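Local coordinates for protein putative NADPH-dependent oxidoreductase (Desulfitobacterium hafniense DCB-2, PDB 3DB2) that probably catalyses an NADPH-dependent oxidation or reduction, as a two-domain, Rossmann-fold member of the GFO/IDH/MocA dehydrogenase family whose substrate is not established, at residues C[2-10]-C[310-318]; C[248-257]-C[270-278]. All coordinates share one frame; numbering follows the deposited sequence. Where two conformers were deposited one is given.

Contact 1. Residues C[2-10]-C[310-318]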
HETATM    1  N   MSE C   2     -19.655  -6.605 -40.376  1.00 58.06           N
HETATM    2  CA  MSE C   2     -19.695  -8.012 -39.983  1.00 62.08           C
HETATM    3  C   MSE C   2     -21.159  -8.429 -39.797  1.00 60.11           C
HETATM    4  O   MSE C   2     -22.021  -7.968 -40.552  1.00 61.07           O
HETATM    5  CB  MSE C   2     -18.899  -8.263 -38.700  1.00 65.14           C
HETATM    6  CG  MSE C   2     -19.268  -7.364 -37.526  1.00 68.29           C
HETATM    7 SE   MSE C   2     -17.876  -7.197 -36.173  0.75 75.58          SE
HETATM    8  CE  MSE C   2     -16.707  -5.990 -37.161  1.00 60.77           C
ATOM      9  N   TYR C   3     -21.375  -9.272 -38.798  1.00 53.89           N
ATOM     10  CA  TYR C   3     -22.686  -9.786 -38.426  1.00 51.17           C
ATOM     11  C   TYR C   3     -23.751  -8.689 -38.355  1.00 48.52           C
ATOM     12  O   TYR C   3     -23.433  -7.505 -38.271  1.00 45.44           O
ATOM     13  CB  TYR C   3     -22.612 -10.547 -37.114  1.00 50.26           C
ATOM     14  CG  TYR C   3     -22.184  -9.956 -35.803  1.00 44.14           C
ATOM     15  CD1 TYR C   3     -22.740  -8.820 -35.224  1.00 43.03           C
ATOM     16  CD2 TYR C   3     -21.170 -10.601 -35.090  1.00 42.17           C
ATOM     17  CE1 TYR C   3     -22.312  -8.327 -34.004  1.00 40.85           C
ATOM     18  CE2 TYR C   3     -20.730 -10.126 -33.876  1.00 38.08           C
ATOM     19  CZ  TYR C   3     -21.302  -8.996 -33.344  1.00 39.66           C
ATOM     20  OH  TYR C   3     -20.843  -8.543 -32.139  1.00 33.08           O
ATOM     21  N   ASN C   4     -25.018  -9.101 -38.378  1.00 44.43           N
ATOM     22  CA  ASN C   4     -26.127  -8.186 -38.105  1.00 45.59           C
ATOM     23  C   ASN C   4     -25.834  -7.475 -36.793  1.00 40.74           C
ATOM     24  O   ASN C   4     -25.520  -8.186 -35.840  1.00 29.91           O
ATOM     25  CB  ASN C   4     -27.415  -8.999 -38.036  1.00 49.80           C
ATOM     26  CG  ASN C   4     -28.698  -8.226 -38.226  1.00 53.65           C
ATOM     27  OD1 ASN C   4     -29.195  -7.586 -37.294  1.00 54.59           O
ATOM     28  ND2 ASN C   4     -29.233  -8.295 -39.445  1.00 56.58           N
ATOM     29  N   PRO C   5     -25.879  -6.160 -36.720  1.00 39.26           N
ATOM     30  CA  PRO C   5     -25.699  -5.481 -35.435  1.00 35.74           C
ATOM     31  C   PRO C   5     -26.736  -5.901 -34.399  1.00 30.96           C
ATOM     32  O   PRO C   5     -27.892  -6.141 -34.742  1.00 24.22           O
ATOM     33  CB  PRO C   5     -25.911  -4.002 -35.757  1.00 33.13           C
ATOM     34  CG  PRO C   5     -25.510  -3.935 -37.204  1.00 40.14           C
ATOM     35  CD  PRO C   5     -26.042  -5.197 -37.823  1.00 38.43           C
ATOM     36  N   VAL C   6     -26.300  -5.997 -33.148  1.00 28.05           N
ATOM     37  CA  VAL C   6     -27.176  -6.467 -32.072  1.00 22.25           C
ATOM     38  C   VAL C   6     -27.993  -5.263 -31.634  1.00 20.82           C
ATOM     39  O   VAL C   6     -27.387  -4.207 -31.432  1.00 22.68           O
ATOM     40  CB  VAL C   6     -26.424  -7.063 -30.869  1.00 25.65           C
ATOM     41  CG1 VAL C   6     -27.327  -7.164 -29.640  1.00 22.33           C
ATOM     42  CG2 VAL C   6     -25.860  -8.443 -31.163  1.00 23.12           C
ATOM     43  N   GLY C   7     -29.296  -5.436 -31.483  1.00 23.04           N
ATOM     44  CA  GLY C   7     -30.185  -4.382 -31.038  1.00 24.45           C
ATOM     45  C   GLY C   7     -30.182  -4.191 -29.534  1.00 21.81           C
ATOM     46  O   GLY C   7     -30.437  -5.122 -28.770  1.00 21.74           O
ATOM     47  N   VAL C   8     -29.919  -2.964 -29.087  1.00 21.11           N
ATOM     48  CA  VAL C   8     -29.774  -2.724 -27.651  1.00 19.87           C
ATOM     49  C   VAL C   8     -30.730  -1.650 -27.180  1.00 18.50           C
ATOM     50  O   VAL C   8     -31.143  -0.790 -27.975  1.00 23.95           O
ATOM     51  CB  VAL C   8     -28.311  -2.374 -27.296  1.00 23.65           C
ATOM     52  CG1 VAL C   8     -27.409  -3.510 -27.786  1.00 23.32           C
ATOM     53  CG2 VAL C   8     -27.848  -1.061 -27.882  1.00 21.50           C
ATOM     54  N   ALA C   9     -31.104  -1.718 -25.917  1.00 16.94           N
ATOM     55  CA  ALA C   9     -31.937  -0.706 -25.266  1.00 16.57           C
ATOM     56  C   ALA C   9     -31.213  -0.215 -24.009  1.00 18.60           C
ATOM     57  O   ALA C   9     -30.685  -1.063 -23.291  1.00 20.33           O
ATOM     58  CB  ALA C   9     -33.307  -1.166 -24.824  1.00 18.61           C
ATOM     59  N   ALA C  10     -31.257   1.086 -23.790  1.00 17.84           N
ATOM     60  CA  ALA C  10     -30.673   1.752 -22.646  1.00 20.99           C
ATOM     61  C   ALA C  10     -31.754   1.882 -21.572  1.00 19.54           C
ATOM     62  O   ALA C  10     -32.801   2.460 -21.797  1.00 15.98           O
ATOM     63  CB  ALA C  10     -30.054   3.115 -22.951  1.00 18.88           C
ATOM     64  N   VAL C 310     -20.592  -8.557 -25.348  1.00 17.71           N
ATOM     65  CA  VAL C 310     -21.887  -9.230 -25.129  1.00 18.03           C
ATOM     66  C   VAL C 310     -22.507  -9.569 -26.494  1.00 21.14           C
ATOM     67  O   VAL C 310     -23.020 -10.665 -26.697  1.00 21.52           O
ATOM     68  CB  VAL C 310     -22.851  -8.418 -24.268  1.00 21.90           C
ATOM     69  CG1 VAL C 310     -24.135  -9.206 -23.988  1.00 24.61           C
ATOM     70  CG2 VAL C 310     -22.208  -8.039 -22.941  1.00 21.46           C
ATOM     71  N   ALA C 311     -22.447  -8.615 -27.412  1.00 16.94           N
ATOM     72  CA  ALA C 311     -22.923  -8.765 -28.768  1.00 20.97           C
ATOM     73  C   ALA C 311     -22.198  -9.915 -29.468  1.00 21.09           C
ATOM     74  O   ALA C 311     -22.863 -10.699 -30.140  1.00 24.20           O
ATOM     75  CB  ALA C 311     -22.709  -7.520 -29.612  1.00 19.05           C
ATOM     76  N   ASP C 312     -20.881  -9.976 -29.267  1.00 23.52           N
ATOM     77  CA  ASP C 312     -20.111 -11.083 -29.853  1.00 24.61           C
ATOM     78  C   ASP C 312     -20.609 -12.418 -29.325  1.00 24.45           C
ATOM     79  O   ASP C 312     -20.787 -13.370 -30.098  1.00 23.86           O
ATOM     80  CB  ASP C 312     -18.624 -10.929 -29.564  1.00 27.48           C
ATOM     81  CG  ASP C 312     -17.958  -9.941 -30.502  1.00 29.59           C
ATOM     82  OD1 ASP C 312     -18.648  -9.335 -31.332  1.00 30.74           O
ATOM     83  OD2 ASP C 312     -16.727  -9.754 -30.415  1.00 34.05           O
ATOM     84  N   VAL C 313     -20.829 -12.540 -28.006  1.00 21.93           N
ATOM     85  CA  VAL C 313     -21.359 -13.803 -27.507  1.00 17.05           C
ATOM     86  C   VAL C 313     -22.827 -14.045 -27.832  1.00 21.41           C
ATOM     87  O   VAL C 313     -23.289 -15.190 -27.870  1.00 25.06           O
ATOM     88  CB  VAL C 313     -21.121 -13.939 -25.983  1.00 26.39           C
ATOM     89  CG1 VAL C 313     -19.613 -13.848 -25.765  1.00 24.33           C
ATOM     90  CG2 VAL C 313     -21.911 -12.912 -25.214  1.00 23.93           C
ATOM     91  N   ILE C 314     -23.619 -13.011 -28.086  1.00 22.90           N
ATOM     92  CA  ILE C 314     -24.997 -13.293 -28.534  1.00 24.96           C
ATOM     93  C   ILE C 314     -24.962 -13.842 -29.954  1.00 25.32           C
ATOM     94  O   ILE C 314     -25.672 -14.802 -30.241  1.00 27.89           O
ATOM     95  CB  ILE C 314     -25.907 -12.064 -28.460  1.00 21.99           C
ATOM     96  CG1 ILE C 314     -26.380 -11.706 -27.037  1.00 23.15           C
ATOM     97  CG2 ILE C 314     -27.165 -12.152 -29.319  1.00 28.53           C
ATOM     98  CD1 ILE C 314     -26.756 -10.223 -26.953  1.00 22.90           C
ATOM     99  N   ARG C 315     -24.131 -13.281 -30.829  1.00 25.64           N
ATOM    100  CA  ARG C 315     -24.118 -13.685 -32.226  1.00 24.85           C
ATOM    101  C   ARG C 315     -23.331 -14.975 -32.446  1.00 31.80           C
ATOM    102  O   ARG C 315     -23.713 -15.781 -33.303  1.00 35.25           O
ATOM    103  CB  ARG C 315     -23.555 -12.587 -33.121  1.00 22.55           C
ATOM    104  CG  ARG C 315     -24.460 -11.372 -33.290  1.00 27.51           C
ATOM    105  CD  ARG C 315     -25.377 -11.500 -34.509  1.00 26.45           C
ATOM    106  NE  ARG C 315     -26.313 -10.398 -34.657  1.00 24.13           N
ATOM    107  CZ  ARG C 315     -27.472 -10.255 -34.044  1.00 25.33           C
ATOM    108  NH1 ARG C 315     -27.883 -11.182 -33.197  1.00 22.94           N
ATOM    109  NH2 ARG C 315     -28.299  -9.227 -34.202  1.00 28.35           N
ATOM    110  N   ASN C 316     -22.250 -15.175 -31.705  1.00 27.07           N
ATOM    111  CA  ASN C 316     -21.279 -16.216 -32.011  1.00 31.48           C
ATOM    112  C   ASN C 316     -21.194 -17.294 -30.939  1.00 31.36           C
ATOM    113  O   ASN C 316     -20.478 -18.287 -31.105  1.00 40.54           O
ATOM    114  CB  ASN C 316     -19.878 -15.627 -32.184  1.00 33.47           C
ATOM    115  CG  ASN C 316     -19.736 -14.518 -33.200  1.00 35.87           C
ATOM    116  OD1 ASN C 316     -20.403 -14.483 -34.236  1.00 46.69           O
ATOM    117  ND2 ASN C 316     -18.837 -13.570 -32.965  1.00 37.93           N
ATOM    118  N   GLY C 317     -21.887 -17.115 -29.830  1.00 30.93           N
ATOM    119  CA  GLY C 317     -21.882 -18.071 -28.741  1.00 32.12           C
ATOM    120  C   GLY C 317     -20.759 -17.822 -27.740  1.00 33.99           C
ATOM    121  O   GLY C 317     -19.865 -16.992 -27.914  1.00 34.86           O
ATOM    122  N   GLY C 318     -20.773 -18.563 -26.629  1.00 35.62           N
ATOM    123  CA  GLY C 318     -19.764 -18.413 -25.611  1.00 35.15           C
ATOM    124  C   GLY C 318     -20.250 -17.598 -24.425  1.00 31.42           C
ATOM    125  O   GLY C 318     -21.416 -17.245 -24.263  1.00 28.97           O
TER
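Residues 2-10 meet the end of helix 302-316 where the axes of strand 6-10 and helix 310-316 come within 9.5 Å, their directions 133° apart, with the CA atoms of Val-6 and Ala-311 near each other. Tyr-3 and Arg-315 account for about half of the buried surface. CG of Arg-315 sits over the centre of the Tyr-3 ring, 3.5 Å from the centroid and nearly on the ring normal, a CH-pi contact. The arginine chain bends at chi2 (-92°), which lays its methylenes on the ring and carries the guanidinium past it to the backbone of the loop. There NE donates to Asn-4 O at 2.6 Å, close to the guanidinium plane and fairly straight at 160°. NH2 reaches Pro-5 O at 3.2 Å by a more bent bond that comes from above the carbonyl plane. A salt bridge from NH2 to Glu-68 gives the guanidinium a further anchor, and Glu-68 also accepts from Gly-7 N.

This is the start of the Rossmann domain. Strand 6-11 lies inside its parallel sheet, between strands 30-36 and 69-72, and helix 302-316, from late in the chain, packs against it. Val-6 points from the strand toward the helix. Its CG2 touches CB of Ala-311 at 3.6 Å and also covers one face of the guanidinium, over its centre. Its CG1 meets CD1 of Ile-314 at 4.1 Å.

The hydroxyl of Tyr-3 extends beyond Arg-315 to the previous turn of the helix. OH donates to OD1 of Asp-312 in a very short bond of 2.5 Å. The carboxylate stands perpendicular to the ring and meets it at the edge. Lys-29 pairs with the same OD1, which would probably keep Asp-312 charged.

Contact 2. Residues C[248-257]-C[270-278]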
ATOM      1  N   THR C 248       9.465 -11.557  -8.588  1.00 15.20           N
ATOM      2  CA  THR C 248      10.805 -11.977  -8.126  1.00 16.87           C
ATOM      3  C   THR C 248      11.890 -11.511  -9.080  1.00 20.04           C
ATOM      4  O   THR C 248      13.055 -11.419  -8.671  1.00 20.29           O
ATOM      5  CB  THR C 248      10.884 -13.506  -7.922  1.00 16.33           C
ATOM      6  OG1 THR C 248      10.415 -14.095  -9.151  1.00 19.76           O
ATOM      7  CG2 THR C 248       9.966 -14.011  -6.812  1.00 16.47           C
ATOM      8  N   LYS C 249      11.549 -11.213 -10.327  1.00 17.66           N
ATOM      9  CA  LYS C 249      12.457 -10.686 -11.322  0.50 18.68           C
ATOM     10  C   LYS C 249      12.260  -9.197 -11.605  1.00 20.07           C
ATOM     11  O   LYS C 249      13.147  -8.520 -12.101  1.00 21.49           O
ATOM     12  CB  LYS C 249      12.285 -11.366 -12.683  0.50 19.98           C
ATOM     13  CG  LYS C 249      12.453 -12.865 -12.784  0.50 23.63           C
ATOM     14  CD  LYS C 249      12.615 -13.286 -14.241  0.50 26.56           C
ATOM     15  CE  LYS C 249      11.401 -13.942 -14.843  0.50 25.34           C
ATOM     16  NZ  LYS C 249      11.185 -15.371 -14.486  0.50 37.12           N
ATOM     17  N   ALA C 250      11.039  -8.689 -11.328  1.00 17.73           N
ATOM     18  CA  ALA C 250      10.742  -7.310 -11.723  1.00 13.15           C
ATOM     19  C   ALA C 250       9.496  -6.784 -11.000  1.00 14.87           C
ATOM     20  O   ALA C 250       8.625  -7.606 -10.713  1.00 15.65           O
ATOM     21  CB  ALA C 250      10.522  -7.260 -13.236  1.00 18.71           C
ATOM     22  N   ASN C 251       9.448  -5.477 -10.785  1.00 16.65           N
ATOM     23  CA  ASN C 251       8.219  -4.866 -10.250  1.00 16.99           C
ATOM     24  C   ASN C 251       7.539  -4.011 -11.317  1.00 17.31           C
ATOM     25  O   ASN C 251       8.215  -3.425 -12.147  1.00 16.90           O
ATOM     26  CB  ASN C 251       8.565  -4.000  -9.065  1.00 13.78           C
ATOM     27  CG  ASN C 251       9.196  -4.751  -7.923  1.00 13.69           C
ATOM     28  OD1 ASN C 251       8.919  -5.899  -7.659  1.00 14.55           O
ATOM     29  ND2 ASN C 251      10.098  -4.064  -7.214  1.00 22.66           N
ATOM     30  N   LEU C 252       6.218  -3.915 -11.261  1.00 14.14           N
ATOM     31  CA  LEU C 252       5.479  -3.012 -12.129  1.00 13.27           C
ATOM     32  C   LEU C 252       4.805  -1.912 -11.300  1.00 12.27           C
ATOM     33  O   LEU C 252       4.225  -2.235 -10.247  1.00 15.43           O
ATOM     34  CB  LEU C 252       4.404  -3.775 -12.871  1.00 12.44           C
ATOM     35  CG  LEU C 252       4.799  -5.012 -13.642  1.00 16.13           C
ATOM     36  CD1 LEU C 252       3.567  -5.748 -14.135  1.00 19.57           C
ATOM     37  CD2 LEU C 252       5.724  -4.618 -14.788  1.00 21.31           C
ATOM     38  N   PHE C 253       4.870  -0.713 -11.817  1.00 14.77           N
ATOM     39  CA  PHE C 253       4.213   0.454 -11.208  1.00 16.84           C
ATOM     40  C   PHE C 253       3.329   1.126 -12.251  1.00 14.88           C
ATOM     41  O   PHE C 253       3.808   1.680 -13.226  1.00 12.38           O
ATOM     42  CB  PHE C 253       5.219   1.478 -10.692  1.00 17.46           C
ATOM     43  CG  PHE C 253       6.285   0.904  -9.783  1.00 19.40           C
ATOM     44  CD1 PHE C 253       5.937   0.415  -8.538  1.00 21.91           C
ATOM     45  CD2 PHE C 253       7.614   0.875 -10.201  1.00 22.26           C
ATOM     46  CE1 PHE C 253       6.922  -0.098  -7.703  1.00 23.38           C
ATOM     47  CE2 PHE C 253       8.598   0.340  -9.367  1.00 22.75           C
ATOM     48  CZ  PHE C 253       8.234  -0.175  -8.146  1.00 18.80           C
ATOM     49  N   TYR C 254       2.032   1.080 -12.027  1.00 15.49           N
ATOM     50  CA  TYR C 254       1.012   1.646 -12.898  1.00 12.43           C
ATOM     51  C   TYR C 254       0.296   2.797 -12.175  1.00 19.17           C
ATOM     52  O   TYR C 254      -0.032   2.655 -10.991  1.00 13.05           O
ATOM     53  CB  TYR C 254      -0.004   0.596 -13.290  1.00 16.20           C
ATOM     54  CG  TYR C 254      -1.240   1.008 -14.037  1.00 16.14           C
ATOM     55  CD1 TYR C 254      -1.175   1.385 -15.374  1.00 17.77           C
ATOM     56  CD2 TYR C 254      -2.498   1.015 -13.430  1.00 18.25           C
ATOM     57  CE1 TYR C 254      -2.311   1.764 -16.057  1.00 18.00           C
ATOM     58  CE2 TYR C 254      -3.638   1.389 -14.139  1.00 19.15           C
ATOM     59  CZ  TYR C 254      -3.540   1.765 -15.453  1.00 18.79           C
ATOM     60  OH  TYR C 254      -4.640   2.139 -16.203  1.00 23.20           O
ATOM     61  N   GLN C 255       0.090   3.871 -12.902  1.00 17.34           N
ATOM     62  CA  GLN C 255      -0.652   5.050 -12.520  1.00 14.58           C
ATOM     63  C   GLN C 255      -1.652   5.429 -13.608  1.00 14.29           C
ATOM     64  O   GLN C 255      -1.269   5.453 -14.772  1.00 14.04           O
ATOM     65  CB  GLN C 255       0.269   6.265 -12.298  1.00 24.10           C
ATOM     66  CG  GLN C 255       1.014   6.306 -10.988  1.00 35.83           C
ATOM     67  CD  GLN C 255       0.213   6.819  -9.811  1.00 48.56           C
ATOM     68  OE1 GLN C 255      -0.886   7.358  -9.957  1.00 48.53           O
ATOM     69  NE2 GLN C 255       0.733   6.665  -8.590  1.00 58.23           N
ATOM     70  N   LEU C 256      -2.886   5.718 -13.244  1.00 13.29           N
ATOM     71  CA  LEU C 256      -3.856   6.226 -14.223  1.00 15.78           C
ATOM     72  C   LEU C 256      -4.452   7.553 -13.792  1.00 13.57           C
ATOM     73  O   LEU C 256      -4.719   7.712 -12.600  1.00 17.73           O
ATOM     74  CB  LEU C 256      -4.944   5.183 -14.410  1.00 17.07           C
ATOM     75  CG  LEU C 256      -6.180   5.590 -15.222  1.00 18.82           C
ATOM     76  CD1 LEU C 256      -5.782   5.642 -16.697  1.00 22.02           C
ATOM     77  CD2 LEU C 256      -7.297   4.625 -14.897  1.00 16.00           C
ATOM     78  N   ASP C 257      -4.655   8.486 -14.730  1.00 15.53           N
ATOM     79  CA  ASP C 257      -5.387   9.710 -14.488  1.00 16.17           C
ATOM     80  C   ASP C 257      -6.868   9.411 -14.733  1.00 16.57           C
ATOM     81  O   ASP C 257      -7.293   9.424 -15.894  1.00 17.20           O
ATOM     82  CB  ASP C 257      -4.997  10.841 -15.424  1.00 19.30           C
ATOM     83  CG  ASP C 257      -5.741  12.127 -15.145  1.00 18.36           C
ATOM     84  OD1 ASP C 257      -6.630  12.191 -14.277  1.00 23.95           O
ATOM     85  OD2 ASP C 257      -5.361  13.121 -15.810  1.00 28.44           O
ATOM     86  N   HIS C 270      -3.526   8.215 -20.942  1.00 13.96           N
ATOM     87  CA  HIS C 270      -3.345   8.995 -19.722  1.00 21.61           C
ATOM     88  C   HIS C 270      -2.993   8.090 -18.540  1.00 19.24           C
ATOM     89  O   HIS C 270      -3.470   8.235 -17.414  1.00 22.14           O
ATOM     90  CB  HIS C 270      -4.594   9.843 -19.494  1.00 19.61           C
ATOM     91  CG  HIS C 270      -4.746  10.722 -20.717  1.00 25.82           C
ATOM     92  ND1 HIS C 270      -4.345  12.035 -20.718  1.00 31.89           N
ATOM     93  CD2 HIS C 270      -5.214  10.476 -21.960  1.00 26.35           C
ATOM     94  CE1 HIS C 270      -4.571  12.574 -21.908  1.00 30.91           C
ATOM     95  NE2 HIS C 270      -5.111  11.653 -22.683  1.00 28.23           N
ATOM     96  N   SER C 271      -2.105   7.139 -18.845  1.00 19.12           N
ATOM     97  CA  SER C 271      -1.587   6.213 -17.826  1.00 17.77           C
ATOM     98  C   SER C 271      -0.112   5.962 -18.113  1.00 20.18           C
ATOM     99  O   SER C 271       0.364   6.245 -19.210  1.00 20.87           O
ATOM    100  CB  SER C 271      -2.406   4.930 -17.811  1.00 14.30           C
ATOM    101  OG  SER C 271      -2.167   4.092 -18.927  1.00 20.07           O
ATOM    102  N   THR C 272       0.615   5.422 -17.147  1.00 16.47           N
ATOM    103  CA  THR C 272       2.017   5.110 -17.298  1.00 19.80           C
ATOM    104  C   THR C 272       2.211   3.723 -16.630  1.00 18.43           C
ATOM    105  O   THR C 272       1.618   3.531 -15.562  1.00 17.38           O
ATOM    106  CB  THR C 272       3.047   5.985 -16.586  1.00 23.65           C
ATOM    107  OG1 THR C 272       2.485   6.410 -15.328  1.00 30.70           O
ATOM    108  CG2 THR C 272       3.425   7.213 -17.391  1.00 35.95           C
ATOM    109  N   LEU C 273       2.999   2.908 -17.285  1.00 16.93           N
ATOM    110  CA  LEU C 273       3.381   1.624 -16.680  1.00 12.89           C
ATOM    111  C   LEU C 273       4.912   1.574 -16.681  1.00 20.26           C
ATOM    112  O   LEU C 273       5.483   1.785 -17.743  1.00 18.31           O
ATOM    113  CB  LEU C 273       2.776   0.449 -17.410  1.00 15.42           C
ATOM    114  CG  LEU C 273       3.169  -0.968 -16.961  1.00 18.77           C
ATOM    115  CD1 LEU C 273       2.780  -1.250 -15.524  1.00 20.29           C
ATOM    116  CD2 LEU C 273       2.591  -2.021 -17.891  1.00 19.22           C
ATOM    117  N   ILE C 274       5.487   1.308 -15.517  1.00 17.37           N
ATOM    118  CA  ILE C 274       6.967   1.301 -15.453  1.00 16.23           C
ATOM    119  C   ILE C 274       7.359  -0.046 -14.898  1.00 16.67           C
ATOM    120  O   ILE C 274       6.706  -0.548 -13.997  1.00 17.63           O
ATOM    121  CB  ILE C 274       7.447   2.500 -14.641  1.00 16.66           C
ATOM    122  CG1 ILE C 274       7.404   3.827 -15.440  1.00 19.10           C
ATOM    123  CG2 ILE C 274       8.814   2.214 -14.041  1.00 20.19           C
ATOM    124  CD1 ILE C 274       8.717   4.083 -16.168  1.00 34.08           C
ATOM    125  N   LYS C 275       8.390  -0.659 -15.463  1.00 17.38           N
ATOM    126  CA  LYS C 275       8.995  -1.889 -15.027  1.00 16.74           C
ATOM    127  C   LYS C 275      10.333  -1.591 -14.328  1.00 16.99           C
ATOM    128  O   LYS C 275      11.196  -0.922 -14.897  1.00 20.30           O
ATOM    129  CB  LYS C 275       9.285  -2.827 -16.195  1.00 17.57           C
ATOM    130  CG  LYS C 275       9.676  -4.248 -15.884  1.00 18.94           C
ATOM    131  CD  LYS C 275      10.262  -4.931 -17.133  1.00 26.20           C
ATOM    132  CE  LYS C 275      10.040  -6.437 -17.111  1.00 37.45           C
ATOM    133  NZ  LYS C 275      10.791  -7.108 -18.210  1.00 39.99           N
ATOM    134  N   ARG C 276      10.468  -2.097 -13.120  1.00 16.40           N
ATOM    135  CA  ARG C 276      11.716  -1.975 -12.369  1.00 18.39           C
ATOM    136  C   ARG C 276      12.399  -3.338 -12.377  1.00 19.31           C
ATOM    137  O   ARG C 276      11.810  -4.292 -11.852  1.00 16.85           O
ATOM    138  CB  ARG C 276      11.479  -1.483 -10.946  1.00 20.74           C
ATOM    139  CG  ARG C 276      12.791  -1.505 -10.131  1.00 25.94           C
ATOM    140  CD  ARG C 276      12.555  -0.865  -8.754  1.00 21.45           C
ATOM    141  NE  ARG C 276      12.329   0.564  -9.001  1.00 23.11           N
ATOM    142  CZ  ARG C 276      12.139   1.434  -8.010  1.00 27.11           C
ATOM    143  NH1 ARG C 276      12.157   0.981  -6.761  1.00 29.15           N
ATOM    144  NH2 ARG C 276      11.944   2.712  -8.306  1.00 26.89           N
ATOM    145  N   GLU C 277      13.592  -3.443 -12.973  1.00 18.23           N
ATOM    146  CA  GLU C 277      14.184  -4.772 -13.125  1.00 18.63           C
ATOM    147  C   GLU C 277      15.678  -4.704 -12.878  1.00 22.34           C
ATOM    148  O   GLU C 277      16.202  -3.593 -12.888  1.00 28.67           O
ATOM    149  CB  GLU C 277      13.933  -5.310 -14.541  1.00 21.71           C
ATOM    150  CG  GLU C 277      14.580  -4.392 -15.560  1.00 25.69           C
ATOM    151  CD  GLU C 277      14.435  -4.808 -16.997  1.00 31.77           C
ATOM    152  OE1 GLU C 277      13.881  -5.894 -17.228  1.00 34.61           O
ATOM    153  OE2 GLU C 277      14.869  -4.014 -17.858  1.00 43.56           O
ATOM    154  N   PHE C 278      16.318  -5.844 -12.671  1.00 26.03           N
ATOM    155  CA  PHE C 278      17.769  -5.867 -12.524  1.00 30.84           C
ATOM    156  C   PHE C 278      18.362  -5.608 -13.907  1.00 30.28           C
ATOM    157  O   PHE C 278      17.859  -6.201 -14.857  1.00 30.84           O
ATOM    158  CB  PHE C 278      18.284  -7.182 -11.953  1.00 28.45           C
ATOM    159  CG  PHE C 278      17.637  -7.580 -10.642  1.00 31.62           C
ATOM    160  CD1 PHE C 278      18.038  -6.945  -9.472  1.00 36.40           C
ATOM    161  CD2 PHE C 278      16.654  -8.546 -10.603  1.00 34.18           C
ATOM    162  CE1 PHE C 278      17.452  -7.295  -8.271  1.00 36.88           C
ATOM    163  CE2 PHE C 278      16.075  -8.912  -9.401  1.00 37.18           C
ATOM    164  CZ  PHE C 278      16.478  -8.272  -8.240  1.00 36.84           C
TER
HETATM  165  O   HOH W   1      15.181  -8.681 -13.601  1.00 33.38           O
HETATM  166  O   HOH W   2       3.855   4.445 -13.414  1.00 24.54           O
HETATM  167  O   HOH W   3      -4.545   2.556 -18.753  1.00 23.96           O
HETATM  168  O   HOH W   4      -3.440  13.048 -17.651  1.00 34.68           O
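Strands 250-256 and 271-278 pair antiparallel as neighbours in the large sheet of the C-terminal domain. Asn-251/Arg-276, Phe-253/Ile-274 and Gln-255/Thr-272 are the hydrogen-bonded pairs, each with two backbone bonds.

The tightly packed face carries Leu-252, Tyr-254 and Leu-273 and lies under helix 130-140. CD1 of Leu-273 wedges between CB of Leu-252 and CB of Tyr-254, 4.0 Å from each. Tyr-254 has CG anti to its N (chi1 172°), which leads the ring along the sheet to Ser-271, where CE1 touches CB at 3.6 Å. One water joins Tyr-254 OH, at 2.6 Å, to Ser-271 OG, which also bonds Asp-268 O. A phenylalanine in place of Tyr-254 removes the hydroxyl and would probably leave this water without its tyrosine partner.

The other face is looser and more polar. CE2 of Phe-253 lies over one guanidinium face of Arg-276, toward its rim, 3.8 Å from NE, with the planes 71° apart. A water bridges Phe-253 O and Thr-272 OG1. NE of Arg-276 forms a salt bridge with Asp-292. The face of Leu-252, Tyr-254 and Leu-273 is thus mainly apolar where it meets helix 130-140, while on the other face Asn-251 ND2 and Arg-276 NH1 give polar bonds to Pro-238 O and Gly-239 O of the second subunit.

Contacts 1 and 2 lie in different domains. Their centres are 36 Å apart, their nearest atoms are about 21 Å apart, and they do not touch. Along the chain, contact 2 is nested inside the loop closed by contact 1, which brings the late helix back to the first strand of the Rossmann domain. Contact 1 therefore joins late and early parts of one chain, while contact 2 is a local strand pair that also faces the second subunit. Neither contact touches a bound cofactor. Strand 6-11 leads into a probable dinucleotide-binding turn at Gly-12 and Gly-14. The glycerol near Lys-275 probably comes from the crystallisation liquor.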